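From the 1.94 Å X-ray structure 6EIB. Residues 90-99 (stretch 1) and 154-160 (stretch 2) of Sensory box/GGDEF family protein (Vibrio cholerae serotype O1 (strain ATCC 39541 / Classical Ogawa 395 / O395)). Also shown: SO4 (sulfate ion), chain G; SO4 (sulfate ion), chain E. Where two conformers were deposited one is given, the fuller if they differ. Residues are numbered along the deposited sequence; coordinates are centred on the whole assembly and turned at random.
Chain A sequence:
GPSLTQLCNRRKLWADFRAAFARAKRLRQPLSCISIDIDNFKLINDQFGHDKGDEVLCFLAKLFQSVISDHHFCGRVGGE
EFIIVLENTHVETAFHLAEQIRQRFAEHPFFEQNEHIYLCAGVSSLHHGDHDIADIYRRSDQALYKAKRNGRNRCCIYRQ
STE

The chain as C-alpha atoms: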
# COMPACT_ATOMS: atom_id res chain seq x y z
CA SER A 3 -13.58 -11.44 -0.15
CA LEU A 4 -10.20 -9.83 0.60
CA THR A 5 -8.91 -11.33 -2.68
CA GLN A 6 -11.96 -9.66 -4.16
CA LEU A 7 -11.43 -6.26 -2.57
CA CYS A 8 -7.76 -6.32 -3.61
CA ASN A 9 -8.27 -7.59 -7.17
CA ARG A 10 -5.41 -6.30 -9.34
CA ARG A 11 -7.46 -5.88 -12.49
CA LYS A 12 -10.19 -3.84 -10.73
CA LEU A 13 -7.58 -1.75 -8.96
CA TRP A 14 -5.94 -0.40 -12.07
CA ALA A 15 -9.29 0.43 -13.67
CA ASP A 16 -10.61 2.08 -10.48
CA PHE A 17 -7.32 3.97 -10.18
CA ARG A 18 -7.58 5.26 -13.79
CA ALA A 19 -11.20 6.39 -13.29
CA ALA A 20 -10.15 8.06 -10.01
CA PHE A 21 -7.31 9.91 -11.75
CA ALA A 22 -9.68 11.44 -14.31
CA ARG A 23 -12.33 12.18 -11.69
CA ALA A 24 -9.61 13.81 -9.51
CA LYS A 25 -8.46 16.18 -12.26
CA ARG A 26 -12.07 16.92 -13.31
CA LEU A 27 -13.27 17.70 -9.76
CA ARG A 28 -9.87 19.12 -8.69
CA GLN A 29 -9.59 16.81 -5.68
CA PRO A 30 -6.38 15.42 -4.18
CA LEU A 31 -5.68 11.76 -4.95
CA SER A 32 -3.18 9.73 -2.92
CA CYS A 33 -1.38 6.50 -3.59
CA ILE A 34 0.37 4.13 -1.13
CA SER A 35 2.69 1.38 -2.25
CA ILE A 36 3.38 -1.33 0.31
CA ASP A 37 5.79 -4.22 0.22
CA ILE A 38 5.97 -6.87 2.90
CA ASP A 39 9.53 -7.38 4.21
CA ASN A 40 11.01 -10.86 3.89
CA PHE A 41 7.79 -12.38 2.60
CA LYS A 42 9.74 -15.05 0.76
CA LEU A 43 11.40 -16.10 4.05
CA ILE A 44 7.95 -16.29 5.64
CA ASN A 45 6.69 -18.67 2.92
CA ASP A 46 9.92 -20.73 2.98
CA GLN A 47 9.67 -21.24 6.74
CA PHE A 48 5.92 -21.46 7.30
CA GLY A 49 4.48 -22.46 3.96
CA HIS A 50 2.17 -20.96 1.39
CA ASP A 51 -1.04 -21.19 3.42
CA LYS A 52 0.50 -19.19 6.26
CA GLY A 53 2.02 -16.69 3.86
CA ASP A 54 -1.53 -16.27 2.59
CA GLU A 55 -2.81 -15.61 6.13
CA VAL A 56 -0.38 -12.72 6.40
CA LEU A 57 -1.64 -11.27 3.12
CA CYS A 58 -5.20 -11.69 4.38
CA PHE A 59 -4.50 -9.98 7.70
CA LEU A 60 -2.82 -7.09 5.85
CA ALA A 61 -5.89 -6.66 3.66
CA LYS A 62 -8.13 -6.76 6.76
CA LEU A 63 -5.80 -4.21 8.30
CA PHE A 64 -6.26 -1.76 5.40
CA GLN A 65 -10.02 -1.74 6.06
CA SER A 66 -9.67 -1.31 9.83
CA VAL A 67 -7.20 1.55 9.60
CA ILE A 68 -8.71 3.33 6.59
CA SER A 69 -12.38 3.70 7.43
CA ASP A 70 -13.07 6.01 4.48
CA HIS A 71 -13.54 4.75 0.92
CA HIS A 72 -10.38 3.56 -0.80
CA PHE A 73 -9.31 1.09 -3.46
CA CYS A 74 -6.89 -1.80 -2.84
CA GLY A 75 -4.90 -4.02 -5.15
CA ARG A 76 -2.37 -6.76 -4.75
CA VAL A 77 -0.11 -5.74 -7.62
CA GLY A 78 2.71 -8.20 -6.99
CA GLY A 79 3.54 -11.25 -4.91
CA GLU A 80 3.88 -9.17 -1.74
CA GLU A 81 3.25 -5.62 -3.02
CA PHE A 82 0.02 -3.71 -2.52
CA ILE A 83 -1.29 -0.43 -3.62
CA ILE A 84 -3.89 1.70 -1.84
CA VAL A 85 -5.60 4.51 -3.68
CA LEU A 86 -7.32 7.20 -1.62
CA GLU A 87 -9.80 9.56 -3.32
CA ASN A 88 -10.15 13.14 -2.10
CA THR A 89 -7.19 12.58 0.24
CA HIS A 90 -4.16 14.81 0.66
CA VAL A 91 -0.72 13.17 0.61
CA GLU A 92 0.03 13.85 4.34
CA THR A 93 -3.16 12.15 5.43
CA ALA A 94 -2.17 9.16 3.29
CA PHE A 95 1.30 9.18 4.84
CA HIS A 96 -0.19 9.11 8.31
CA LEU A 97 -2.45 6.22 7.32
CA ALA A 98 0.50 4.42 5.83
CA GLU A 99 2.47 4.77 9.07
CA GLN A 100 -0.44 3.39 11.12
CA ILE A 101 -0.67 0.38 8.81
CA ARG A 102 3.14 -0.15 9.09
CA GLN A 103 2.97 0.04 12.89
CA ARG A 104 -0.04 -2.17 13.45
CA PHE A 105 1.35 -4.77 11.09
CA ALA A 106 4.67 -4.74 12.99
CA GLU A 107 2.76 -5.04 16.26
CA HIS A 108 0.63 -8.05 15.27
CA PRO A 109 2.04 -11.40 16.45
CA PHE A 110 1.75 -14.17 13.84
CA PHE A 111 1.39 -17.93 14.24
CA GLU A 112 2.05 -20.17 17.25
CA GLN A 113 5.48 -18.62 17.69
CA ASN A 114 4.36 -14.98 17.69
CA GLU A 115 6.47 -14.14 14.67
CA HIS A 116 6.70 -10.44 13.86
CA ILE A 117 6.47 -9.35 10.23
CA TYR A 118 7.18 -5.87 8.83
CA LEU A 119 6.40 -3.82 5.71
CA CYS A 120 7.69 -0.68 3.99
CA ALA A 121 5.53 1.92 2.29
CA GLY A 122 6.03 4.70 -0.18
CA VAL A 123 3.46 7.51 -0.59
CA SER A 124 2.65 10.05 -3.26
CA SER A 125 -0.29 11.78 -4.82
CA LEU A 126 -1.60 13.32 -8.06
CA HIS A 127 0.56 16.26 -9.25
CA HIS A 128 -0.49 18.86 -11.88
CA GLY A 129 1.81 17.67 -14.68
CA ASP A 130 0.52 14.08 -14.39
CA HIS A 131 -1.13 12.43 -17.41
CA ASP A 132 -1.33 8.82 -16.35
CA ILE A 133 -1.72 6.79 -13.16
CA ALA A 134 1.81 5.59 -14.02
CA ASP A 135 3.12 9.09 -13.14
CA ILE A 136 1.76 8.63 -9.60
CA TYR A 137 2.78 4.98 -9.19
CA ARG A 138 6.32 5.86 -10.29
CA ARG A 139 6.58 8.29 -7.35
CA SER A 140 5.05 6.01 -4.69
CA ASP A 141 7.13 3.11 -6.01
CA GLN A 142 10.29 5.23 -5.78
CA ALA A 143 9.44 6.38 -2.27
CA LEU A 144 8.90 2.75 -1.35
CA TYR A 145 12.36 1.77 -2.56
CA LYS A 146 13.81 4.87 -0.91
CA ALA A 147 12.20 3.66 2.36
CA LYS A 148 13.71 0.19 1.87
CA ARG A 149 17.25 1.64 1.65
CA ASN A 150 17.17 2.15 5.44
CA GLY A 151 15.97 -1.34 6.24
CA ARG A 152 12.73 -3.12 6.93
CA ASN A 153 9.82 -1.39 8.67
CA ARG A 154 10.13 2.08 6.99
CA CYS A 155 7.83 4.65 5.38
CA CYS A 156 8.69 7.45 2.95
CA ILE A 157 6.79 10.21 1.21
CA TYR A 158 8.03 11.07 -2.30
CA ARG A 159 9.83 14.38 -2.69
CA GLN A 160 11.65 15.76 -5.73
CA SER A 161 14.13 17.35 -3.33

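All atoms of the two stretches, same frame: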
# COMPACT_ATOMS: atom_id res chain seq x y z
N HIS A 90 -5.42 14.10 0.83
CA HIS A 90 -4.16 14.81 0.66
C HIS A 90 -3.00 13.89 1.01
O HIS A 90 -3.18 12.93 1.77
CB HIS A 90 -4.12 16.10 1.51
CG HIS A 90 -5.10 17.15 1.09
ND1 HIS A 90 -4.95 17.87 -0.08
CD2 HIS A 90 -6.18 17.68 1.72
CE1 HIS A 90 -5.95 18.75 -0.18
NE2 HIS A 90 -6.70 18.66 0.91
N VAL A 91 -1.81 14.15 0.48
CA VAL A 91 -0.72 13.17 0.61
C VAL A 91 -0.32 12.95 2.08
O VAL A 91 -0.04 11.81 2.46
CB VAL A 91 0.51 13.56 -0.26
CG1 VAL A 91 1.22 14.81 0.26
CG2 VAL A 91 1.48 12.37 -0.44
N GLU A 92 -0.31 13.99 2.91
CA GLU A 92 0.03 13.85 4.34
C GLU A 92 -0.90 12.95 5.11
O GLU A 92 -0.46 12.21 5.98
CB GLU A 92 0.07 15.20 5.07
CG GLU A 92 1.37 16.01 4.91
CD GLU A 92 1.46 16.86 3.64
OE1 GLU A 92 0.51 16.87 2.84
OE2 GLU A 92 2.48 17.57 3.45
N THR A 93 -2.19 13.03 4.80
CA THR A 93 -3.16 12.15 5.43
C THR A 93 -2.83 10.71 5.04
O THR A 93 -2.73 9.83 5.90
CB THR A 93 -4.58 12.52 5.00
OG1 THR A 93 -4.83 13.89 5.32
CG2 THR A 93 -5.61 11.63 5.69
N ALA A 94 -2.54 10.50 3.76
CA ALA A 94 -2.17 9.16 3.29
C ALA A 94 -0.90 8.67 3.98
O ALA A 94 -0.80 7.50 4.32
CB ALA A 94 -1.97 9.16 1.76
N PHE A 95 0.07 9.55 4.18
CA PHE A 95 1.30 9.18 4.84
C PHE A 95 1.00 8.71 6.27
O PHE A 95 1.48 7.65 6.71
CB PHE A 95 2.27 10.35 4.85
CG PHE A 95 3.58 10.04 5.50
CD1 PHE A 95 4.56 9.31 4.83
CD2 PHE A 95 3.82 10.45 6.80
CE1 PHE A 95 5.78 9.00 5.46
CE2 PHE A 95 5.04 10.15 7.44
CZ PHE A 95 6.01 9.42 6.77
N HIS A 96 0.18 9.48 6.96
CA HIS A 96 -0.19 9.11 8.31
C HIS A 96 -0.89 7.75 8.35
O HIS A 96 -0.57 6.91 9.18
CB HIS A 96 -1.08 10.16 8.93
CG HIS A 96 -0.39 11.45 9.22
ND1 HIS A 96 0.94 11.51 9.59
CD2 HIS A 96 -0.84 12.73 9.24
CE1 HIS A 96 1.28 12.77 9.80
NE2 HIS A 96 0.22 13.53 9.60
N LEU A 97 -1.80 7.51 7.41
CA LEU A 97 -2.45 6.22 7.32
C LEU A 97 -1.43 5.12 7.04
O LEU A 97 -1.47 4.03 7.64
CB LEU A 97 -3.50 6.22 6.23
CG LEU A 97 -4.66 7.17 6.52
CD1 LEU A 97 -5.56 7.25 5.30
CD2 LEU A 97 -5.43 6.75 7.81
N ALA A 98 -0.49 5.42 6.16
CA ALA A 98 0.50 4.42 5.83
C ALA A 98 1.31 4.04 7.05
O ALA A 98 1.57 2.85 7.27
CB ALA A 98 1.40 4.91 4.72
N GLU A 99 1.69 5.03 7.86
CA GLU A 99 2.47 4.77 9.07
C GLU A 99 1.71 3.91 10.08
O GLU A 99 2.32 3.07 10.76
CB GLU A 99 2.89 6.08 9.75
CG GLU A 99 4.07 6.82 9.12
CD GLU A 99 5.42 6.09 9.30
OE1 GLU A 99 5.50 5.01 9.92
OE2 GLU A 99 6.44 6.64 8.86
N ARG A 154 9.87 0.67 7.33
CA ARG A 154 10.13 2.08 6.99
C ARG A 154 9.07 2.66 6.05
O ARG A 154 8.57 1.98 5.17
CB ARG A 154 11.50 2.25 6.32
CG ARG A 154 12.73 1.83 7.19
CD ARG A 154 12.92 2.81 8.35
NE ARG A 154 14.20 2.64 9.05
CZ ARG A 154 14.39 1.79 10.05
NH1 ARG A 154 13.39 1.03 10.49
NH2 ARG A 154 15.58 1.71 10.63
N CYS A 155 8.78 3.94 6.22
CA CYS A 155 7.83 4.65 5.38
C CYS A 155 8.45 5.92 4.83
O CYS A 155 9.17 6.62 5.55
CB CYS A 155 6.56 4.99 6.15
SG CYS A 155 5.45 3.62 6.31
N CYS A 156 8.16 6.23 3.57
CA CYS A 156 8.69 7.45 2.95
C CYS A 156 7.64 8.14 2.09
O CYS A 156 6.87 7.50 1.38
CB CYS A 156 9.92 7.15 2.09
SG CYS A 156 11.47 7.10 3.01
N ILE A 157 7.62 9.46 2.15
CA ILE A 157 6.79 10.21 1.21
C ILE A 157 7.68 10.67 0.04
O ILE A 157 8.83 11.06 0.25
CB ILE A 157 6.12 11.39 1.89
CG1 ILE A 157 5.12 12.08 0.96
CG2 ILE A 157 7.14 12.38 2.35
CD1 ILE A 157 4.27 13.04 1.74
N TYR A 158 7.19 10.58 -1.19
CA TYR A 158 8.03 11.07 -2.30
C TYR A 158 8.22 12.57 -2.29
O TYR A 158 7.26 13.32 -2.21
CB TYR A 158 7.44 10.65 -3.64
CG TYR A 158 8.25 11.16 -4.81
CD1 TYR A 158 8.00 12.43 -5.35
CD2 TYR A 158 9.26 10.40 -5.36
CE1 TYR A 158 8.74 12.92 -6.41
CE2 TYR A 158 10.01 10.88 -6.43
CZ TYR A 158 9.73 12.14 -6.95
OH TYR A 158 10.46 12.63 -8.01
N ARG A 159 9.47 12.99 -2.44
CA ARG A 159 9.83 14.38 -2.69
C ARG A 159 10.82 14.44 -3.85
O ARG A 159 11.63 13.53 -4.05
CB ARG A 159 10.42 15.05 -1.44
CG ARG A 159 9.43 15.24 -0.31
CD ARG A 159 8.20 15.99 -0.81
NE ARG A 159 7.19 16.15 0.23
CZ ARG A 159 5.93 16.52 0.01
NH1 ARG A 159 5.50 16.78 -1.23
NH2 ARG A 159 5.09 16.63 1.04
N GLN A 160 10.77 15.54 -4.59
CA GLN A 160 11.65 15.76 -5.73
C GLN A 160 12.93 16.41 -5.24
O GLN A 160 13.91 16.51 -5.97
CB GLN A 160 10.94 16.68 -6.75
CG GLN A 160 11.68 16.93 -8.06
CD GLN A 160 11.68 15.72 -8.96
OE1 GLN A 160 12.56 14.87 -8.86
NE2 GLN A 160 10.69 15.64 -9.85
S SO4 G . 12.97 12.06 -10.37
O1 SO4 G . 12.19 11.02 -9.73
O2 SO4 G . 13.88 12.63 -9.39
O3 SO4 G . 13.77 11.48 -11.46
O4 SO4 G . 12.07 13.09 -10.88
S SO4 E . -2.09 16.96 -2.21
O1 SO4 E . -2.05 15.72 -2.98
O2 SO4 E . -2.23 16.64 -0.80
O3 SO4 E . -0.86 17.72 -2.42
O4 SO4 E . -3.27 17.76 -2.60
O HOH W 1 8.93 5.26 8.78

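Residues 91-99 form a helix that continues later in the chain. A strand that ends at Ile157 runs against it, and 158-160 follow as loop. The two axes come within 9.0 Å and run antiparallel, at 174° between their N-to-C directions. Phe95 sits across from Ile157, with their CA atoms 6.7 Å apart. One helical turn later, Glu99 sits across from Cys155, CA to CA 6.5 Å. No direct hydrogen bond joins the two stretches. Shape and apolar contact hold most of the interface, which buries 359 Å² in all.

The helix offers Val91, Phe95 and Ala98 toward the strand. The strand answers with Cys155 and Ile157, while Cys156 between them points away. This alternation leaves a shallow place over the Cys156 backbone, and the Phe95 ring reaches into it. Its chi1 is t. Phe95 CE1 lies 3.9 Å from Cys156 C, and that carbon is at the edge of the ring, near its plane. The ring also touches the side chains to each side of Cys156: Phe95 CE1 is 4.1 Å from Cys155 CB, and Phe95 CD1 is 3.9 Å from Ile157 CB.

Ile157 has both chi angles in t, so its side chain is extended. Its tip reaches Val91, with Ile157 CD1 3.6 Å from Val91 CG2. At the other end of the contact, Ala98 is small. Ala98 CB stays 4.5 Å from Cys155 SG, and Cys155 SG comes to 4.1 Å from Ala98 O.

Polar groups close both ends. Glu99 points sideways at CB, but its carboxylate comes nearer the strand. Glu99 OE2 lies 3.2 Å from Cys155 CB. A water bridges here: it donates to Glu99 OE2 at 2.8 Å and accepts from Cys155 N at 2.9 Å. It thus links the helix to the strand backbone. Glu99 OE1 is hydrogen-bonded elsewhere in the structure.

At the opposite end, Glu92 and Arg159 both start sideways and bring their charged ends closer. Glu92 OE2 and Arg159 NH2 form a long salt bridge at 3.7 Å, with the carboxylate oxygen at the guanidinium edge. Arg159 NH2 also passes 4.3 Å from Val91 CG1.

His90 is the N-cap residue. A sulfate, probably from the crystallisation liquor, binds at this helix start. Val91 N donates to its O2 at 2.8 Å, and His90 ND1 donates to its O4 at 3.0 Å. A second sulfate accepts from Tyr158 OH through its O1 at 2.9 Å.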